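Local structure of Blr3880 protein (Bradyrhizobium japonicum, 2OOD) at residues I80-G92 and S102-Y115. The protein probably catalyses the zinc-dependent hydrolytic deamination of guanine to xanthine and ammonia, a step of purine degradation. Sequence-based numbering, arbitrary orientation.
Sequences IHLPQTRVLGAYG and SIYPEEIKYKDRNY. With ZN (zinc ion), chain B; GUN (guanine), chain C.
P83 lies against one face of the Y110 ring. Its CA sits 3.7 Å from the ring centroid in a CH-pi contact, and Y115 takes the opposite face. The proline CB and CG also rest on the side chain of E107. Beyond them the extended E107 chain brings OE2 to Q84. Q84 NE2 donates to E107 OE2 at 2.8 Å, meeting that oxygen nearly along its C-O axis. The same OE2 forms a salt bridge with R206, so two partners grip it. The Q84 amide nitrogen also lies over one face of the H81 ring, toward its rim, and I103 packs beside the amide.

E106 CG lies anti to the backbone N (chi1 169°), against V87 CG1 at 3.8 Å. The bend at chi2 (70°) then turns the carboxylate toward K109 and Y115. OE1 takes a salt bridge from K109 NZ. OE2 accepts from Y115 OH through its syn lone pair and from a water that also joins P83 O, R86 N and Y110 OH. R86, fully extended, gives NH1 to Y115 OH (2.9 Å), nearly in the guanidinium plane. Its NE bonds to the backbone O of W420 and NH2 to S423 OG, both of the second subunit. An alanine in place of E106 would probably leave K109 without this charge partner, cost the Y115 hydroxyl its acceptor and open a gap beside V87.

H81 NE2 binds zinc at 2.1 Å, with H79, H234 and D326 completing the protein ligands. H79 and H81 form the HxH motif at the C-terminal end of the first barrel strand of amidohydrolases.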
loop_
_atom_site.group_PDB
_atom_site.type_symbol
_atom_site.label_atom_id
_atom_site.label_comp_id
_atom_site.label_asym_id
_atom_site.label_seq_id
_atom_site.Cartn_x
_atom_site.Cartn_y
_atom_site.Cartn_z
ATOM N N ILE A 80 -2.601 -17.855 -0.054
ATOM C CA ILE A 80 -3.521 -17.248 0.923
ATOM C C ILE A 80 -3.763 -18.242 2.038
ATOM O O ILE A 80 -3.557 -19.436 1.868
ATOM C CB ILE A 80 -4.927 -16.885 0.358
ATOM C CG1 ILE A 80 -5.037 -17.283 -1.104
ATOM C CG2 ILE A 80 -5.225 -15.411 0.571
ATOM C CD1 ILE A 80 -5.146 -18.766 -1.302
ATOM N N HIS A 81 -4.207 -17.740 3.182
ATOM C CA HIS A 81 -4.506 -18.566 4.344
ATOM C C HIS A 81 -5.996 -18.412 4.628
ATOM O O HIS A 81 -6.419 -17.420 5.219
ATOM C CB HIS A 81 -3.699 -18.092 5.559
ATOM C CG HIS A 81 -2.246 -18.453 5.516
ATOM N ND1 HIS A 81 -1.764 -19.655 5.982
ATOM C CD2 HIS A 81 -1.165 -17.750 5.103
ATOM C CE1 HIS A 81 -0.448 -19.675 5.862
ATOM N NE2 HIS A 81 -0.057 -18.532 5.331
ATOM N N LEU A 82 -6.784 -19.391 4.203
ATOM C CA LEU A 82 -8.231 -19.371 4.406
ATOM C C LEU A 82 -8.684 -19.001 5.822
ATOM O O LEU A 82 -9.502 -18.096 6.002
ATOM C CB LEU A 82 -8.832 -20.731 4.025
ATOM C CG LEU A 82 -10.139 -21.129 4.723
ATOM C CD1 LEU A 82 -11.258 -20.185 4.328
ATOM C CD2 LEU A 82 -10.489 -22.558 4.357
ATOM N N PRO A 83 -8.162 -19.697 6.846
ATOM C CA PRO A 83 -8.553 -19.409 8.225
ATOM C C PRO A 83 -8.084 -18.069 8.787
ATOM O O PRO A 83 -8.345 -17.762 9.946
ATOM C CB PRO A 83 -7.990 -20.600 8.993
ATOM C CG PRO A 83 -6.746 -20.897 8.243
ATOM C CD PRO A 83 -7.174 -20.790 6.802
ATOM N N GLN A 84 -7.401 -17.268 7.976
ATOM C CA GLN A 84 -6.930 -15.973 8.446
ATOM C C GLN A 84 -7.752 -14.817 7.874
ATOM O O GLN A 84 -7.453 -13.639 8.111
ATOM C CB GLN A 84 -5.458 -15.807 8.100
ATOM C CG GLN A 84 -4.559 -16.684 8.940
ATOM C CD GLN A 84 -3.124 -16.660 8.475
ATOM O OE1 GLN A 84 -2.624 -15.626 8.050
ATOM N NE2 GLN A 84 -2.446 -17.796 8.566
ATOM N N THR A 85 -8.802 -15.174 7.138
ATOM C CA THR A 85 -9.709 -14.221 6.506
ATOM C C THR A 85 -10.202 -13.107 7.424
ATOM O O THR A 85 -10.406 -11.978 6.987
ATOM C CB THR A 85 -10.961 -14.948 5.954
ATOM O OG1 THR A 85 -10.570 -15.869 4.930
ATOM C CG2 THR A 85 -11.962 -13.954 5.392
ATOM N N ARG A 86 -10.387 -13.425 8.698
ATOM C CA ARG A 86 -10.914 -12.459 9.647
ATOM C C ARG A 86 -9.884 -11.701 10.466
ATOM O O ARG A 86 -10.235 -10.749 11.165
ATOM C CB ARG A 86 -11.881 -13.172 10.589
ATOM C CG ARG A 86 -12.757 -12.260 11.417
ATOM C CD ARG A 86 -13.734 -13.073 12.236
ATOM N NE ARG A 86 -14.736 -12.225 12.862
ATOM C CZ ARG A 86 -15.712 -12.671 13.648
ATOM N NH1 ARG A 86 -15.813 -13.968 13.907
ATOM N NH2 ARG A 86 -16.591 -11.819 14.168
ATOM N N VAL A 87 -8.617 -12.097 10.372
ATOM C CA VAL A 87 -7.571 -11.451 11.162
ATOM C C VAL A 87 -6.388 -10.869 10.370
ATOM O O VAL A 87 -5.245 -10.949 10.818
ATOM C CB VAL A 87 -7.030 -12.447 12.223
ATOM C CG1 VAL A 87 -8.119 -12.767 13.232
ATOM C CG2 VAL A 87 -6.563 -13.731 11.546
ATOM N N LEU A 88 -6.659 -10.243 9.229
ATOM C CA LEU A 88 -5.589 -9.706 8.398
ATOM C C LEU A 88 -4.905 -8.385 8.752
ATOM O O LEU A 88 -4.210 -7.813 7.919
ATOM C CB LEU A 88 -6.043 -9.638 6.935
ATOM C CG LEU A 88 -7.428 -9.157 6.495
ATOM C CD1 LEU A 88 -7.941 -8.055 7.364
ATOM C CD2 LEU A 88 -7.324 -8.685 5.065
ATOM N N GLY A 89 -5.054 -7.892 9.968
ATOM C CA GLY A 89 -4.396 -6.640 10.286
ATOM C C GLY A 89 -3.894 -6.639 11.706
ATOM O O GLY A 89 -3.953 -5.616 12.377
ATOM N N ALA A 90 -3.410 -7.789 12.171
ATOM C CA ALA A 90 -2.898 -7.916 13.531
ATOM C C ALA A 90 -1.751 -6.940 13.773
ATOM O O ALA A 90 -0.815 -6.843 12.977
ATOM C CB ALA A 90 -2.430 -9.347 13.791
ATOM N N TYR A 91 -1.815 -6.238 14.894
ATOM C CA TYR A 91 -0.803 -5.251 15.233
ATOM C C TYR A 91 0.465 -5.702 15.978
ATOM O O TYR A 91 0.453 -6.660 16.754
ATOM C CB TYR A 91 -1.457 -4.125 16.047
ATOM C CG TYR A 91 -0.454 -3.231 16.734
ATOM C CD1 TYR A 91 0.308 -2.321 16.011
ATOM C CD2 TYR A 91 -0.212 -3.344 18.091
ATOM C CE1 TYR A 91 1.291 -1.546 16.624
ATOM C CE2 TYR A 91 0.768 -2.576 18.714
ATOM C CZ TYR A 91 1.514 -1.677 17.977
ATOM O OH TYR A 91 2.466 -0.891 18.606
ATOM N N GLY A 92 1.549 -4.977 15.694
ATOM C CA GLY A 92 2.841 -5.127 16.352
ATOM C C GLY A 92 3.845 -6.267 16.328
ATOM O O GLY A 92 4.897 -6.127 16.958
ATOM N N SER A 102 -1.729 -13.829 17.303
ATOM C CA SER A 102 -2.947 -13.552 16.545
ATOM C C SER A 102 -3.520 -14.587 15.577
ATOM O O SER A 102 -4.715 -14.563 15.275
ATOM C CB SER A 102 -2.740 -12.253 15.774
ATOM O OG SER A 102 -2.082 -11.299 16.584
ATOM N N ILE A 103 -2.692 -15.495 15.088
ATOM C CA ILE A 103 -3.165 -16.455 14.110
ATOM C C ILE A 103 -3.741 -17.772 14.636
ATOM O O ILE A 103 -4.864 -18.129 14.308
ATOM C CB ILE A 103 -2.040 -16.717 13.059
ATOM C CG1 ILE A 103 -2.119 -15.659 11.951
ATOM C CG2 ILE A 103 -2.187 -18.093 12.437
ATOM C CD1 ILE A 103 -2.432 -14.251 12.428
ATOM N N TYR A 104 -2.988 -18.487 15.458
ATOM C CA TYR A 104 -3.461 -19.764 15.973
ATOM C C TYR A 104 -4.779 -19.665 16.745
ATOM O O TYR A 104 -5.672 -20.493 16.560
ATOM C CB TYR A 104 -2.363 -20.418 16.819
ATOM C CG TYR A 104 -1.113 -20.752 16.016
ATOM C CD1 TYR A 104 0.157 -20.469 16.510
ATOM C CD2 TYR A 104 -1.204 -21.363 14.766
ATOM C CE1 TYR A 104 1.306 -20.786 15.780
ATOM C CE2 TYR A 104 -0.061 -21.685 14.023
ATOM C CZ TYR A 104 1.194 -21.395 14.535
ATOM O OH TYR A 104 2.335 -21.720 13.804
ATOM N N PRO A 105 -4.928 -18.661 17.622
ATOM C CA PRO A 105 -6.206 -18.601 18.335
ATOM C C PRO A 105 -7.430 -18.462 17.423
ATOM O O PRO A 105 -8.541 -18.795 17.829
ATOM C CB PRO A 105 -6.028 -17.415 19.293
ATOM C CG PRO A 105 -4.903 -16.624 18.704
ATOM C CD PRO A 105 -3.975 -17.679 18.160
ATOM N N GLU A 106 -7.227 -17.992 16.193
ATOM C CA GLU A 106 -8.326 -17.822 15.235
ATOM C C GLU A 106 -8.503 -19.045 14.347
ATOM O O GLU A 106 -9.620 -19.479 14.095
ATOM C CB GLU A 106 -8.071 -16.593 14.356
ATOM C CG GLU A 106 -8.994 -16.428 13.150
ATOM C CD GLU A 106 -10.424 -16.060 13.519
ATOM O OE1 GLU A 106 -10.641 -15.517 14.628
ATOM O OE2 GLU A 106 -11.330 -16.302 12.685
ATOM N N GLU A 107 -7.392 -19.599 13.873
ATOM C CA GLU A 107 -7.431 -20.770 13.008
ATOM C C GLU A 107 -8.009 -21.993 13.703
ATOM O O GLU A 107 -8.543 -22.899 13.058
ATOM C CB GLU A 107 -6.029 -21.087 12.488
ATOM C CG GLU A 107 -5.523 -20.065 11.496
ATOM C CD GLU A 107 -4.327 -20.545 10.717
ATOM O OE1 GLU A 107 -4.243 -21.758 10.436
ATOM O OE2 GLU A 107 -3.478 -19.708 10.367
ATOM N N ILE A 108 -7.911 -22.015 15.026
ATOM C CA ILE A 108 -8.419 -23.140 15.790
ATOM C C ILE A 108 -9.954 -23.196 15.758
ATOM O O ILE A 108 -10.545 -24.258 15.967
ATOM C CB ILE A 108 -7.896 -23.071 17.250
ATOM C CG1 ILE A 108 -8.158 -24.398 17.959
ATOM C CG2 ILE A 108 -8.556 -21.919 17.988
ATOM C CD1 ILE A 108 -7.469 -24.516 19.309
ATOM N N LYS A 109 -10.593 -22.059 15.477
ATOM C CA LYS A 109 -12.057 -21.985 15.410
ATOM C C LYS A 109 -12.614 -22.778 14.230
ATOM O O LYS A 109 -13.773 -23.195 14.243
ATOM C CB LYS A 109 -12.529 -20.536 15.260
ATOM C CG LYS A 109 -12.075 -19.580 16.334
ATOM C CD LYS A 109 -12.617 -18.190 16.028
ATOM C CE LYS A 109 -12.207 -17.167 17.068
ATOM N NZ LYS A 109 -12.754 -15.822 16.743
ATOM N N TYR A 110 -11.794 -22.971 13.204
ATOM C CA TYR A 110 -12.231 -23.702 12.028
ATOM C C TYR A 110 -12.410 -25.195 12.265
ATOM O O TYR A 110 -12.693 -25.947 11.329
ATOM C CB TYR A 110 -11.273 -23.442 10.859
ATOM C CG TYR A 110 -11.444 -22.054 10.278
ATOM C CD1 TYR A 110 -11.122 -20.923 11.019
ATOM C CD2 TYR A 110 -11.985 -21.869 9.016
ATOM C CE1 TYR A 110 -11.340 -19.645 10.517
ATOM C CE2 TYR A 110 -12.209 -20.597 8.506
ATOM C CZ TYR A 110 -11.886 -19.491 9.260
ATOM O OH TYR A 110 -12.119 -18.226 8.756
ATOM N N LYS A 111 -12.235 -25.614 13.518
ATOM C CA LYS A 111 -12.423 -27.011 13.913
ATOM C C LYS A 111 -13.929 -27.232 13.809
ATOM O O LYS A 111 -14.398 -28.303 13.412
ATOM C CB LYS A 111 -12.008 -27.220 15.371
ATOM C CG LYS A 111 -10.727 -27.985 15.593
ATOM C CD LYS A 111 -10.547 -28.262 17.084
ATOM C CE LYS A 111 -9.256 -29.034 17.358
ATOM N NZ LYS A 111 -8.930 -29.121 18.834
ATOM N N ASP A 112 -14.662 -26.187 14.194
ATOM C CA ASP A 112 -16.119 -26.143 14.178
ATOM C C ASP A 112 -16.559 -25.970 12.721
ATOM O O ASP A 112 -16.187 -24.989 12.072
ATOM C CB ASP A 112 -16.572 -24.957 15.024
ATOM C CG ASP A 112 -18.065 -24.783 15.033
ATOM O OD1 ASP A 112 -18.671 -24.940 16.115
ATOM O OD2 ASP A 112 -18.634 -24.488 13.958
ATOM N N ARG A 113 -17.355 -26.908 12.208
ATOM C CA ARG A 113 -17.775 -26.850 10.811
ATOM C C ARG A 113 -18.659 -25.672 10.419
ATOM O O ARG A 113 -18.654 -25.257 9.258
ATOM C CB ARG A 113 -18.454 -28.154 10.411
ATOM C CG ARG A 113 -18.684 -28.271 8.925
ATOM C CD ARG A 113 -19.359 -29.582 8.602
ATOM N NE ARG A 113 -18.536 -30.736 8.960
ATOM C CZ ARG A 113 -17.415 -31.087 8.336
ATOM N NH1 ARG A 113 -16.961 -30.374 7.312
ATOM N NH2 ARG A 113 -16.754 -32.169 8.724
ATOM N N ASN A 114 -19.417 -25.128 11.363
ATOM C CA ASN A 114 -20.268 -23.985 11.053
ATOM C C ASN A 114 -19.424 -22.746 10.789
ATOM O O ASN A 114 -19.662 -22.012 9.826
ATOM C CB ASN A 114 -21.248 -23.708 12.194
ATOM C CG ASN A 114 -22.357 -24.738 12.263
ATOM O OD1 ASN A 114 -23.172 -24.859 11.343
ATOM N ND2 ASN A 114 -22.388 -25.497 13.353
ATOM N N TYR A 115 -18.437 -22.519 11.651
ATOM C CA TYR A 115 -17.537 -21.378 11.513
ATOM C C TYR A 115 -16.729 -21.547 10.231
ATOM O O TYR A 115 -16.544 -20.605 9.477
ATOM C CB TYR A 115 -16.583 -21.314 12.704
ATOM C CG TYR A 115 -15.922 -19.978 12.898
ATOM C CD1 TYR A 115 -16.557 -18.965 13.591
ATOM C CD2 TYR A 115 -14.656 -19.726 12.394
ATOM C CE1 TYR A 115 -15.949 -17.729 13.786
ATOM C CE2 TYR A 115 -14.035 -18.490 12.581
ATOM C CZ TYR A 115 -14.689 -17.496 13.282
ATOM O OH TYR A 115 -14.078 -16.271 13.503
HETATM ZN ZN ZN B . 1.705 -17.906 4.310
HETATM N N9 GUN C . 4.280 -20.175 7.937
HETATM C C8 GUN C . 4.775 -20.146 9.197
HETATM N N7 GUN C . 4.829 -18.924 9.643
HETATM C C5 GUN C . 4.363 -18.078 8.699
HETATM C C6 GUN C . 4.184 -16.658 8.615
HETATM O O6 GUN C . 4.472 -15.912 9.558
HETATM N N1 GUN C . 3.656 -16.138 7.436
HETATM C C2 GUN C . 3.321 -16.965 6.375
HETATM N N2 GUN C . 2.785 -16.423 5.217
HETATM N N3 GUN C . 3.485 -18.275 6.444
HETATM C C4 GUN C . 4.002 -18.868 7.569
HETATM O O HOH W 1 -10.877 -16.181 9.957
HETATM O O HOH W 2 0.430 -9.934 16.137
HETATM O O HOH W 3 0.662 -15.907 5.508
#